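PDB 4XDN: MAU2 chromatid cohesion factor homolog from Saccharomyces cerevisiae, which forms with SCC2 the complex required for cohesin to associate with chromosomes, and so takes part in sister chromatid cohesion. Local coordinates for residues Asn335-Lys340 against Lys560-Gln565; Ser445-Met450 against Thr493-Asn498; Asn498-Cys503 against Phe556-Ala561; Glu538-Asn543 against Leu567-Gly572. One frame throughout, in Å; residues are numbered along the deposited sequence.

In the fold
The four contacts lie in the second half of a mostly helical chain. Contact 3 stands at their middle: its centre is about 12 Å from that of contact 1, 13 Å from contact 2 and 10 Å from contact 4. Along the chain contact 2 closes before contact 3 opens, the two sharing Asn498 at the start of helix 499-513. Contacts 3 and 4 interleave, and Asn543 bonds to Leu558 and Phe556. Contacts 1 and 3 share Lys560, Ala561 and the sulfate; contacts 1 and 4 use helix 562-575. Contact 1 brings together residues some 220 positions apart, with contact 2 inside that span. The chain of another protein also packs against residues of all four.

Contact 1 (Asn335-Lys340 against Lys560-Gln565). With SO4 (sulfate ion), chain F.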
# COMPACT_ATOMS: atom_id res chain seq x y z
N ASN A 335 0.83 -17.58 -11.31
CA ASN A 335 0.43 -18.56 -12.31
C ASN A 335 1.47 -18.63 -13.44
O ASN A 335 1.84 -19.72 -13.88
CB ASN A 335 -0.95 -18.22 -12.87
CG ASN A 335 -2.03 -18.26 -11.81
OD1 ASN A 335 -2.32 -17.27 -11.14
ND2 ASN A 335 -2.65 -19.43 -11.66
N CYS A 336 1.90 -17.46 -13.91
CA CYS A 336 3.13 -17.31 -14.71
C CYS A 336 3.08 -17.87 -16.13
O CYS A 336 3.12 -17.10 -17.10
CB CYS A 336 4.29 -17.97 -13.96
SG CYS A 336 5.89 -17.81 -14.77
N TYR A 337 3.02 -19.19 -16.27
CA TYR A 337 3.24 -19.83 -17.57
C TYR A 337 1.94 -20.15 -18.32
O TYR A 337 1.95 -20.36 -19.53
CB TYR A 337 4.04 -21.13 -17.38
CG TYR A 337 3.30 -22.16 -16.55
CD1 TYR A 337 3.37 -22.14 -15.16
CD2 TYR A 337 2.54 -23.15 -17.15
CE1 TYR A 337 2.70 -23.08 -14.40
CE2 TYR A 337 1.86 -24.08 -16.40
CZ TYR A 337 1.95 -24.05 -15.03
OH TYR A 337 1.28 -24.98 -14.28
N ASP A 338 0.83 -20.19 -17.59
CA ASP A 338 -0.46 -20.57 -18.16
C ASP A 338 -1.23 -19.36 -18.67
O ASP A 338 -0.68 -18.27 -18.80
CB ASP A 338 -1.28 -21.32 -17.11
CG ASP A 338 -1.60 -20.46 -15.91
OD1 ASP A 338 -0.95 -19.41 -15.75
OD2 ASP A 338 -2.50 -20.84 -15.12
N GLU A 339 -2.52 -19.56 -18.95
CA GLU A 339 -3.37 -18.49 -19.48
C GLU A 339 -3.46 -17.31 -18.52
O GLU A 339 -3.49 -16.15 -18.96
CB GLU A 339 -4.78 -19.03 -19.79
CG GLU A 339 -5.65 -19.34 -18.57
CD GLU A 339 -5.14 -20.50 -17.74
OE1 GLU A 339 -4.55 -21.44 -18.32
OE2 GLU A 339 -5.32 -20.48 -16.50
N LYS A 340 -3.51 -17.59 -17.23
CA LYS A 340 -3.56 -16.53 -16.22
C LYS A 340 -2.30 -15.68 -16.27
O LYS A 340 -2.36 -14.45 -16.19
CB LYS A 340 -3.75 -17.12 -14.82
CG LYS A 340 -5.20 -17.43 -14.47
CD LYS A 340 -5.32 -17.94 -13.03
CE LYS A 340 -6.76 -18.01 -12.57
NZ LYS A 340 -7.57 -18.97 -13.37
N LYS A 560 -2.16 -22.30 -8.56
CA LYS A 560 -1.29 -23.17 -9.34
C LYS A 560 0.12 -22.61 -9.45
O LYS A 560 0.65 -22.42 -10.54
CB LYS A 560 -1.88 -23.38 -10.74
CG LYS A 560 -3.31 -23.93 -10.72
CD LYS A 560 -3.91 -24.04 -12.12
CE LYS A 560 -3.90 -22.71 -12.85
NZ LYS A 560 -5.03 -22.58 -13.82
N ALA A 561 0.74 -22.35 -8.30
CA ALA A 561 2.16 -22.03 -8.25
C ALA A 561 2.92 -23.30 -8.59
O ALA A 561 2.86 -24.27 -7.84
CB ALA A 561 2.55 -21.50 -6.89
N LEU A 562 3.63 -23.29 -9.71
CA LEU A 562 4.25 -24.50 -10.23
C LEU A 562 5.16 -25.19 -9.22
O LEU A 562 4.94 -26.35 -8.89
CB LEU A 562 5.06 -24.18 -11.49
CG LEU A 562 5.70 -25.40 -12.16
CD1 LEU A 562 4.64 -26.33 -12.72
CD2 LEU A 562 6.66 -24.97 -13.25
N LEU A 563 6.17 -24.48 -8.74
CA LEU A 563 7.15 -25.07 -7.84
C LEU A 563 6.48 -25.62 -6.59
O LEU A 563 6.81 -26.71 -6.12
CB LEU A 563 8.23 -24.06 -7.46
CG LEU A 563 9.29 -24.56 -6.47
CD1 LEU A 563 10.04 -25.76 -7.03
CD2 LEU A 563 10.27 -23.45 -6.11
N LEU A 564 5.53 -24.86 -6.05
CA LEU A 564 4.83 -25.27 -4.84
C LEU A 564 4.03 -26.54 -5.09
O LEU A 564 4.10 -27.49 -4.31
CB LEU A 564 3.91 -24.15 -4.35
CG LEU A 564 3.19 -24.41 -3.03
CD1 LEU A 564 4.18 -24.59 -1.89
CD2 LEU A 564 2.23 -23.28 -2.71
N GLN A 565 3.27 -26.56 -6.18
CA GLN A 565 2.42 -27.71 -6.50
C GLN A 565 3.24 -28.99 -6.63
O GLN A 565 2.81 -30.06 -6.20
CB GLN A 565 1.64 -27.46 -7.79
CG GLN A 565 0.15 -27.72 -7.65
CD GLN A 565 -0.56 -27.79 -8.99
OE1 GLN A 565 -0.16 -27.15 -9.96
NE2 GLN A 565 -1.62 -28.59 -9.05
S SO4 F . -5.52 -20.80 -9.81
O1 SO4 F . -6.06 -21.27 -11.08
O2 SO4 F . -6.16 -19.53 -9.45
O3 SO4 F . -5.80 -21.79 -8.77
O4 SO4 F . -4.08 -20.61 -9.92
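Sulfate oxygen O4 is held by both segments at once. Lys560 donates its backbone N to O4 at 2.9 Å, in a bond that is almost straight (177°), and Asn335 donates through ND2, although its modelled distance is too short to be relied on. The sulfate probably came from the crystallisation liquor. Asparagine suits this place because its amide has two ends: while ND2 faces the anion, OD1 is left to accept from a neighbouring lysine. While its backbone N holds the sulfate, the Lys560 side chain reaches across to the acids. A bend at its third torsion (chi3 -57°) turns the amine toward Asp338 OD2, 3.3 Å from NZ, and Glu339 OE2, a weak bond 3.4 Å from NZ. The two acid oxygens, Asp338 OD2 and Glu339 OE2, stand only 3.2 Å apart, and the shared lysine charge would be expected to ease their repulsion. Asp338 uses its other oxygen, OD1, to cap Gly341 N, which fixes the carboxylate at the start of helix 339-360. Beside these charges the side chains of Tyr337 and Leu562 cross at about a right angle, Tyr337 CE1 3.9 Å from Leu562 CB, and Asp338 CB lies over one face of the ring, toward the rim. The start of helix 339-360 and the loop leading into helix 562-575 are thus joined by a three-residue salt-bridge network at a helix N-cap, beside an anion site lined by lysines and an amide.

Contact 2 (Ser445-Met450 against Thr493-Asn498); sequences SSEVKM and TDLQFN
This is a small, buried and largely apolar contact, in which the first turn of helix 446-466 lies against the loop and short 3-10 turn that lead from helix 472-490 to helix 499-513. No hydrogen bond passes between the two segments; methyl, methylene and sulfur groups do most of the touching, with one serine hydroxyl at the margin. Leu495 takes the middle: its CD1 reaches Met450 SD at 4.2 Å and lies 4.4 Å from Glu447 CG, so that the methylene part of an acidic residue serves as wall. A flexible, unbranched methionine suits this spot, because Met450 also touches Val486, Leu489 and Leu490; Trp501 packs on Glu447, Met450 and Leu495 alike. At the margin Thr493 turns its methyl to the helix, CG2 being 3.3 Å from Ser446 OG. With chi1 at 60°, its hydroxyl is placed instead to bond to Leu490 O, so each branch of the threonine has a separate task. The loop keeps its shape partly through Gln496, whose NE2 donates to Thr493 O at 2.8 Å with the acceptor in the plane of the amide. The carboxylate of Glu447 points away from this contact, OE1 accepting from the backbone of another protein's chain and OE2 pairing with Arg229, which also binds Asp494. With Met450, near the start of helix 446-466, touching the end of helix 472-490, such packing is consistent with a helical hairpin.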
# COMPACT_ATOMS: atom_id res chain seq x y z
N SER A 445 8.98 -4.10 4.64
CA SER A 445 7.78 -4.78 5.11
C SER A 445 8.13 -6.16 5.65
O SER A 445 9.15 -6.74 5.28
CB SER A 445 6.74 -4.89 3.99
OG SER A 445 7.17 -5.82 3.00
N SER A 446 7.26 -6.69 6.50
CA SER A 446 7.47 -8.01 7.09
C SER A 446 7.45 -9.09 6.02
O SER A 446 8.15 -10.09 6.12
CB SER A 446 6.42 -8.29 8.16
OG SER A 446 5.11 -8.20 7.63
N GLU A 447 6.64 -8.88 4.98
CA GLU A 447 6.52 -9.84 3.89
C GLU A 447 7.86 -10.05 3.20
O GLU A 447 8.25 -11.19 2.93
CB GLU A 447 5.47 -9.37 2.88
CG GLU A 447 5.23 -10.33 1.73
CD GLU A 447 4.14 -9.85 0.80
OE1 GLU A 447 4.10 -8.64 0.50
OE2 GLU A 447 3.32 -10.68 0.36
N VAL A 448 8.56 -8.96 2.91
CA VAL A 448 9.87 -9.02 2.28
C VAL A 448 10.88 -9.65 3.23
O VAL A 448 11.69 -10.48 2.83
CB VAL A 448 10.35 -7.63 1.84
CG1 VAL A 448 11.81 -7.67 1.37
CG2 VAL A 448 9.45 -7.08 0.74
N LYS A 449 10.82 -9.24 4.50
CA LYS A 449 11.68 -9.80 5.52
C LYS A 449 11.53 -11.31 5.58
O LYS A 449 12.51 -12.04 5.73
CB LYS A 449 11.36 -9.20 6.90
CG LYS A 449 11.85 -7.78 7.09
CD LYS A 449 11.62 -7.32 8.52
CE LYS A 449 12.26 -5.98 8.79
NZ LYS A 449 12.17 -5.59 10.22
N MET A 450 10.30 -11.78 5.46
CA MET A 450 10.00 -13.20 5.61
C MET A 450 10.42 -14.00 4.38
O MET A 450 10.89 -15.12 4.50
CB MET A 450 8.52 -13.39 5.90
CG MET A 450 8.14 -13.06 7.34
SD MET A 450 6.54 -13.71 7.83
CE MET A 450 6.83 -15.47 7.65
N THR A 493 1.33 -11.45 11.36
CA THR A 493 0.87 -11.02 10.04
C THR A 493 -0.30 -11.88 9.58
O THR A 493 -0.57 -12.93 10.17
CB THR A 493 1.99 -11.10 8.98
OG1 THR A 493 2.46 -12.45 8.87
CG2 THR A 493 3.15 -10.18 9.36
N ASP A 494 -0.99 -11.45 8.53
CA ASP A 494 -2.12 -12.21 7.99
C ASP A 494 -1.64 -13.36 7.11
O ASP A 494 -2.44 -14.17 6.65
CB ASP A 494 -3.06 -11.29 7.20
CG ASP A 494 -2.44 -10.80 5.90
OD1 ASP A 494 -2.52 -11.52 4.88
OD2 ASP A 494 -1.89 -9.68 5.90
N LEU A 495 -0.33 -13.43 6.87
CA LEU A 495 0.24 -14.48 6.04
C LEU A 495 0.05 -15.86 6.66
O LEU A 495 0.08 -16.87 5.96
CB LEU A 495 1.73 -14.22 5.81
CG LEU A 495 2.07 -12.99 4.96
CD1 LEU A 495 3.58 -12.75 4.96
CD2 LEU A 495 1.56 -13.15 3.54
N GLN A 496 -0.14 -15.90 7.98
CA GLN A 496 -0.38 -17.16 8.67
C GLN A 496 -1.69 -17.79 8.21
O GLN A 496 -1.94 -18.97 8.45
CB GLN A 496 -0.40 -16.95 10.19
CG GLN A 496 -1.56 -16.09 10.67
CD GLN A 496 -1.47 -15.77 12.15
OE1 GLN A 496 -1.73 -16.62 13.00
NE2 GLN A 496 -1.10 -14.53 12.46
N PHE A 497 -2.53 -16.98 7.57
CA PHE A 497 -3.81 -17.46 7.04
C PHE A 497 -3.75 -17.60 5.52
O PHE A 497 -4.77 -17.83 4.87
CB PHE A 497 -4.93 -16.51 7.43
CG PHE A 497 -5.00 -16.24 8.91
CD1 PHE A 497 -5.26 -17.26 9.80
CD2 PHE A 497 -4.80 -14.96 9.40
CE1 PHE A 497 -5.32 -17.02 11.16
CE2 PHE A 497 -4.87 -14.71 10.76
CZ PHE A 497 -5.13 -15.74 11.64
N ASN A 498 -2.55 -17.45 4.96
CA ASN A 498 -2.34 -17.62 3.53
C ASN A 498 -1.84 -19.05 3.26
O ASN A 498 -0.76 -19.42 3.72
CB ASN A 498 -1.33 -16.59 3.01
CG ASN A 498 -1.12 -16.68 1.50
OD1 ASN A 498 -0.79 -17.74 0.97
ND2 ASN A 498 -1.31 -15.56 0.81

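Contact 3 (Asn498-Cys503 against Phe556-Ala561). With SO4 (sulfate ion), chain F.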
# COMPACT_ATOMS: atom_id res chain seq x y z
N ASN A 498 -2.55 -17.45 4.96
CA ASN A 498 -2.34 -17.62 3.53
C ASN A 498 -1.84 -19.05 3.26
O ASN A 498 -0.76 -19.42 3.72
CB ASN A 498 -1.33 -16.59 3.01
CG ASN A 498 -1.12 -16.68 1.50
OD1 ASN A 498 -0.79 -17.74 0.97
ND2 ASN A 498 -1.31 -15.56 0.81
N PRO A 499 -2.63 -19.86 2.52
CA PRO A 499 -2.27 -21.27 2.36
C PRO A 499 -0.95 -21.49 1.63
O PRO A 499 -0.22 -22.42 1.98
CB PRO A 499 -3.44 -21.84 1.54
CG PRO A 499 -4.06 -20.66 0.87
CD PRO A 499 -3.88 -19.52 1.81
N ILE A 500 -0.63 -20.66 0.64
CA ILE A 500 0.66 -20.74 -0.04
C ILE A 500 1.79 -20.59 0.97
O ILE A 500 2.76 -21.34 0.95
CB ILE A 500 0.79 -19.67 -1.15
CG1 ILE A 500 -0.09 -20.05 -2.35
CG2 ILE A 500 2.25 -19.52 -1.60
CD1 ILE A 500 -0.07 -19.06 -3.49
N TRP A 501 1.65 -19.62 1.86
CA TRP A 501 2.67 -19.36 2.87
C TRP A 501 2.72 -20.45 3.92
O TRP A 501 3.79 -20.93 4.28
CB TRP A 501 2.43 -18.00 3.53
CG TRP A 501 2.98 -16.86 2.73
CD1 TRP A 501 2.43 -16.31 1.62
CD2 TRP A 501 4.19 -16.14 2.99
NE1 TRP A 501 3.22 -15.28 1.16
CE2 TRP A 501 4.31 -15.16 1.99
CE3 TRP A 501 5.18 -16.22 3.97
CZ2 TRP A 501 5.38 -14.27 1.93
CZ3 TRP A 501 6.24 -15.34 3.92
CH2 TRP A 501 6.33 -14.38 2.91
N GLU A 502 1.55 -20.86 4.41
CA GLU A 502 1.47 -21.90 5.43
C GLU A 502 2.02 -23.22 4.92
O GLU A 502 2.66 -23.97 5.66
CB GLU A 502 0.02 -22.09 5.90
CG GLU A 502 -0.42 -21.09 6.95
CD GLU A 502 0.27 -21.30 8.29
OE1 GLU A 502 0.50 -22.47 8.67
OE2 GLU A 502 0.60 -20.30 8.96
N CYS A 503 1.76 -23.50 3.64
CA CYS A 503 2.23 -24.74 3.04
C CYS A 503 3.74 -24.70 2.84
O CYS A 503 4.42 -25.71 3.04
CB CYS A 503 1.53 -24.99 1.70
SG CYS A 503 1.89 -26.61 0.97
N PHE A 556 -7.62 -24.56 1.99
CA PHE A 556 -6.33 -25.24 1.86
C PHE A 556 -5.91 -25.25 0.40
O PHE A 556 -4.82 -25.71 0.05
CB PHE A 556 -6.38 -26.67 2.40
CG PHE A 556 -6.38 -26.76 3.90
CD1 PHE A 556 -5.29 -26.33 4.64
CD2 PHE A 556 -7.47 -27.29 4.57
CE1 PHE A 556 -5.29 -26.41 6.02
CE2 PHE A 556 -7.48 -27.38 5.95
CZ PHE A 556 -6.38 -26.94 6.67
N LYS A 557 -6.79 -24.74 -0.46
CA LYS A 557 -6.56 -24.74 -1.90
C LYS A 557 -5.42 -23.81 -2.26
O LYS A 557 -5.43 -22.63 -1.91
CB LYS A 557 -7.84 -24.33 -2.64
CG LYS A 557 -7.86 -24.72 -4.11
CD LYS A 557 -9.08 -24.15 -4.81
CE LYS A 557 -9.34 -24.81 -6.15
NZ LYS A 557 -10.61 -24.33 -6.77
N LEU A 558 -4.43 -24.36 -2.96
CA LEU A 558 -3.29 -23.58 -3.42
C LEU A 558 -3.49 -23.13 -4.85
O LEU A 558 -3.93 -23.90 -5.70
CB LEU A 558 -2.00 -24.39 -3.31
CG LEU A 558 -1.59 -24.82 -1.90
CD1 LEU A 558 -0.39 -25.74 -1.96
CD2 LEU A 558 -1.29 -23.60 -1.04
N LYS A 559 -3.17 -21.87 -5.13
CA LYS A 559 -3.09 -21.40 -6.50
C LYS A 559 -2.06 -22.24 -7.23
O LYS A 559 -1.17 -22.83 -6.61
CB LYS A 559 -2.72 -19.92 -6.56
CG LYS A 559 -3.91 -18.97 -6.49
CD LYS A 559 -3.50 -17.53 -6.73
CE LYS A 559 -3.11 -17.28 -8.18
NZ LYS A 559 -4.29 -17.14 -9.09
N LYS A 560 -2.16 -22.30 -8.56
CA LYS A 560 -1.29 -23.17 -9.34
C LYS A 560 0.12 -22.61 -9.45
O LYS A 560 0.65 -22.42 -10.54
CB LYS A 560 -1.88 -23.38 -10.74
CG LYS A 560 -3.31 -23.93 -10.72
CD LYS A 560 -3.91 -24.04 -12.12
CE LYS A 560 -3.90 -22.71 -12.85
NZ LYS A 560 -5.03 -22.58 -13.82
N ALA A 561 0.74 -22.35 -8.30
CA ALA A 561 2.16 -22.03 -8.25
C ALA A 561 2.92 -23.30 -8.59
O ALA A 561 2.86 -24.27 -7.84
CB ALA A 561 2.55 -21.50 -6.89
S SO4 F . -5.52 -20.80 -9.81
O1 SO4 F . -6.06 -21.27 -11.08
O2 SO4 F . -6.16 -19.53 -9.45
O3 SO4 F . -5.80 -21.79 -8.77
O4 SO4 F . -4.08 -20.61 -9.92
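Phe556, whose backbone meets Pro499 CB, packs its ring edge-to-face with Phe539, while the Trp501 ring, on the side of the helix turned from the loop, has Asn498 OD1 in plane at its edge. The same OD1 accepts from Trp501 N at 3.2 Å, from above the carbonyl plane, and so caps helix 499-513. Pro499 packs its CG 3.7 Å from Lys557 O. Between the segments Leu558 does most of the filling. Its CD2 sits 3.8 Å from Pro499 CB and 4.0 Å from Ile500 CG1, and its CD1 meets Cys503 SG at 3.8 Å; a forked side chain can reach all three around one helical turn. Beyond this core the chain becomes polar: Lys559 lays CB against Ile500 CD1, then bends twice so that NZ donates to sulfate O2 (3.1 Å) and to Asn335 OD1. Lys560, centre of an inverse gamma turn closed by Ala561 N bonding to Lys559 O, brings NZ to 3.2 Å from sulfate O1. With an alanine in place of Lys560, Asp338 and Glu339 would probably be left without their shared cation, and the sulfate would lose the chain along its flank. The chemistry implies a two-sided loop, with leucine sealed against the helix and successive lysines presenting positive charge to an anion.

Contact 4 (Glu538-Asn543 against Leu567-Gly572); sequences EFYSSN and LVNYLG
Tyr540 lays one face of its ring over Gly572, whose CA stands 3.8 Å from the ring centroid, above the middle of the ring. It is a CH-pi contact at a helix-helix crossing: the axes of segments 538-543 and 567-572 approach to 9.4 Å and cross at -111°. Glycine fits this position because any beta carbon would run into the ring. Tyr540 swings its ring off its own helix and onto the other backbone, CG lying opposite the backbone N (chi1 174°) and CD1 3.6 Å from Val568 O. Its hydroxyl goes farther, to a hydrogen bond with Glu577 OE2. A serine at Tyr540 would probably take the ring from over Gly572 CA, open a gap between the helices and leave Glu577 without this partner. Next to the ring, Val568 pushes CG1 into the crossing, 4.0 Å from Tyr540 CA, a compact branched group that fits between the two backbones; the same methyl also touches Phe539 CB. The polar seam comes from two asparagines. Asn569 ND2 donates to Asn543 O at 3.2 Å, tilted from the carbonyl plane, and also to Gln565 O, while its OD1 takes Phe545 N; its amide stands steeply against the Tyr540 ring. Asn543 turns its own amide to the chain that follows, OD1 accepting from Leu558 N and ND2 donating to Phe556 O. Its ND2 also donates to Phe539 O at 2.8 Å, nearly straight at 168°, in the carbonyl plane and on a lone pair.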
# COMPACT_ATOMS: atom_id res chain seq x y z
N GLU A 538 -3.38 -32.15 5.14
CA GLU A 538 -4.44 -31.22 4.79
C GLU A 538 -4.17 -30.56 3.44
O GLU A 538 -5.07 -30.48 2.59
CB GLU A 538 -4.58 -30.15 5.88
CG GLU A 538 -5.08 -30.70 7.21
CD GLU A 538 -5.17 -29.64 8.29
OE1 GLU A 538 -4.20 -28.86 8.45
OE2 GLU A 538 -6.20 -29.58 8.98
N PHE A 539 -2.95 -30.08 3.23
CA PHE A 539 -2.59 -29.42 1.99
C PHE A 539 -2.53 -30.39 0.82
O PHE A 539 -2.93 -30.06 -0.30
CB PHE A 539 -1.24 -28.70 2.12
CG PHE A 539 -1.32 -27.42 2.90
CD1 PHE A 539 -1.99 -26.32 2.39
CD2 PHE A 539 -0.72 -27.31 4.15
CE1 PHE A 539 -2.06 -25.14 3.10
CE2 PHE A 539 -0.79 -26.13 4.87
CZ PHE A 539 -1.46 -25.05 4.34
N TYR A 540 -2.02 -31.59 1.07
CA TYR A 540 -1.84 -32.57 0.00
C TYR A 540 -3.17 -33.16 -0.47
O TYR A 540 -3.38 -33.33 -1.67
CB TYR A 540 -0.92 -33.70 0.46
CG TYR A 540 -0.81 -34.81 -0.55
CD1 TYR A 540 -0.20 -34.59 -1.78
CD2 TYR A 540 -1.33 -36.07 -0.29
CE1 TYR A 540 -0.10 -35.60 -2.71
CE2 TYR A 540 -1.23 -37.09 -1.21
CZ TYR A 540 -0.62 -36.84 -2.42
OH TYR A 540 -0.52 -37.85 -3.36
N SER A 541 -4.06 -33.47 0.47
CA SER A 541 -5.35 -34.06 0.12
C SER A 541 -6.22 -33.05 -0.62
O SER A 541 -7.18 -33.42 -1.30
CB SER A 541 -6.07 -34.55 1.38
OG SER A 541 -6.50 -33.46 2.18
N SER A 542 -5.88 -31.77 -0.49
CA SER A 542 -6.64 -30.70 -1.12
C SER A 542 -6.04 -30.26 -2.45
O SER A 542 -6.71 -29.62 -3.26
CB SER A 542 -6.74 -29.50 -0.17
OG SER A 542 -7.47 -28.44 -0.77
N ASN A 543 -4.77 -30.59 -2.67
CA ASN A 543 -4.04 -30.13 -3.86
C ASN A 543 -3.30 -31.25 -4.60
O ASN A 543 -2.38 -30.98 -5.37
CB ASN A 543 -3.05 -29.04 -3.46
CG ASN A 543 -3.73 -27.82 -2.88
OD1 ASN A 543 -4.16 -26.93 -3.62
ND2 ASN A 543 -3.85 -27.77 -1.56
N LEU A 567 6.28 -29.62 -5.22
CA LEU A 567 6.89 -30.00 -3.94
C LEU A 567 5.88 -30.64 -2.98
O LEU A 567 6.22 -31.58 -2.27
CB LEU A 567 7.54 -28.78 -3.28
CG LEU A 567 8.76 -28.19 -3.99
CD1 LEU A 567 9.23 -26.93 -3.28
CD2 LEU A 567 9.90 -29.20 -4.08
N VAL A 568 4.66 -30.12 -2.97
CA VAL A 568 3.62 -30.67 -2.10
C VAL A 568 3.24 -32.07 -2.54
O VAL A 568 3.07 -32.97 -1.72
CB VAL A 568 2.36 -29.79 -2.07
CG1 VAL A 568 1.29 -30.40 -1.17
CG2 VAL A 568 2.70 -28.40 -1.59
N ASN A 569 3.10 -32.26 -3.85
CA ASN A 569 2.78 -33.57 -4.39
C ASN A 569 3.95 -34.53 -4.23
O ASN A 569 3.75 -35.71 -3.93
CB ASN A 569 2.38 -33.45 -5.87
CG ASN A 569 0.92 -33.06 -6.04
OD1 ASN A 569 0.04 -33.92 -6.12
ND2 ASN A 569 0.66 -31.76 -6.11
N TYR A 570 5.17 -34.02 -4.42
CA TYR A 570 6.37 -34.82 -4.20
C TYR A 570 6.45 -35.29 -2.75
O TYR A 570 6.70 -36.46 -2.48
CB TYR A 570 7.62 -34.01 -4.55
CG TYR A 570 8.93 -34.68 -4.17
CD1 TYR A 570 9.42 -35.76 -4.89
CD2 TYR A 570 9.68 -34.22 -3.09
CE1 TYR A 570 10.61 -36.37 -4.55
CE2 TYR A 570 10.87 -34.82 -2.74
CZ TYR A 570 11.34 -35.90 -3.47
OH TYR A 570 12.52 -36.50 -3.12
N LEU A 571 6.23 -34.35 -1.83
CA LEU A 571 6.31 -34.64 -0.41
C LEU A 571 5.17 -35.56 0.02
O LEU A 571 5.38 -36.54 0.73
CB LEU A 571 6.27 -33.33 0.39
CG LEU A 571 6.48 -33.39 1.90
CD1 LEU A 571 7.75 -34.13 2.26
CD2 LEU A 571 6.51 -31.97 2.45
N GLY A 572 3.96 -35.25 -0.44
CA GLY A 572 2.80 -36.08 -0.16
C GLY A 572 2.95 -37.47 -0.75
O GLY A 572 2.62 -38.47 -0.10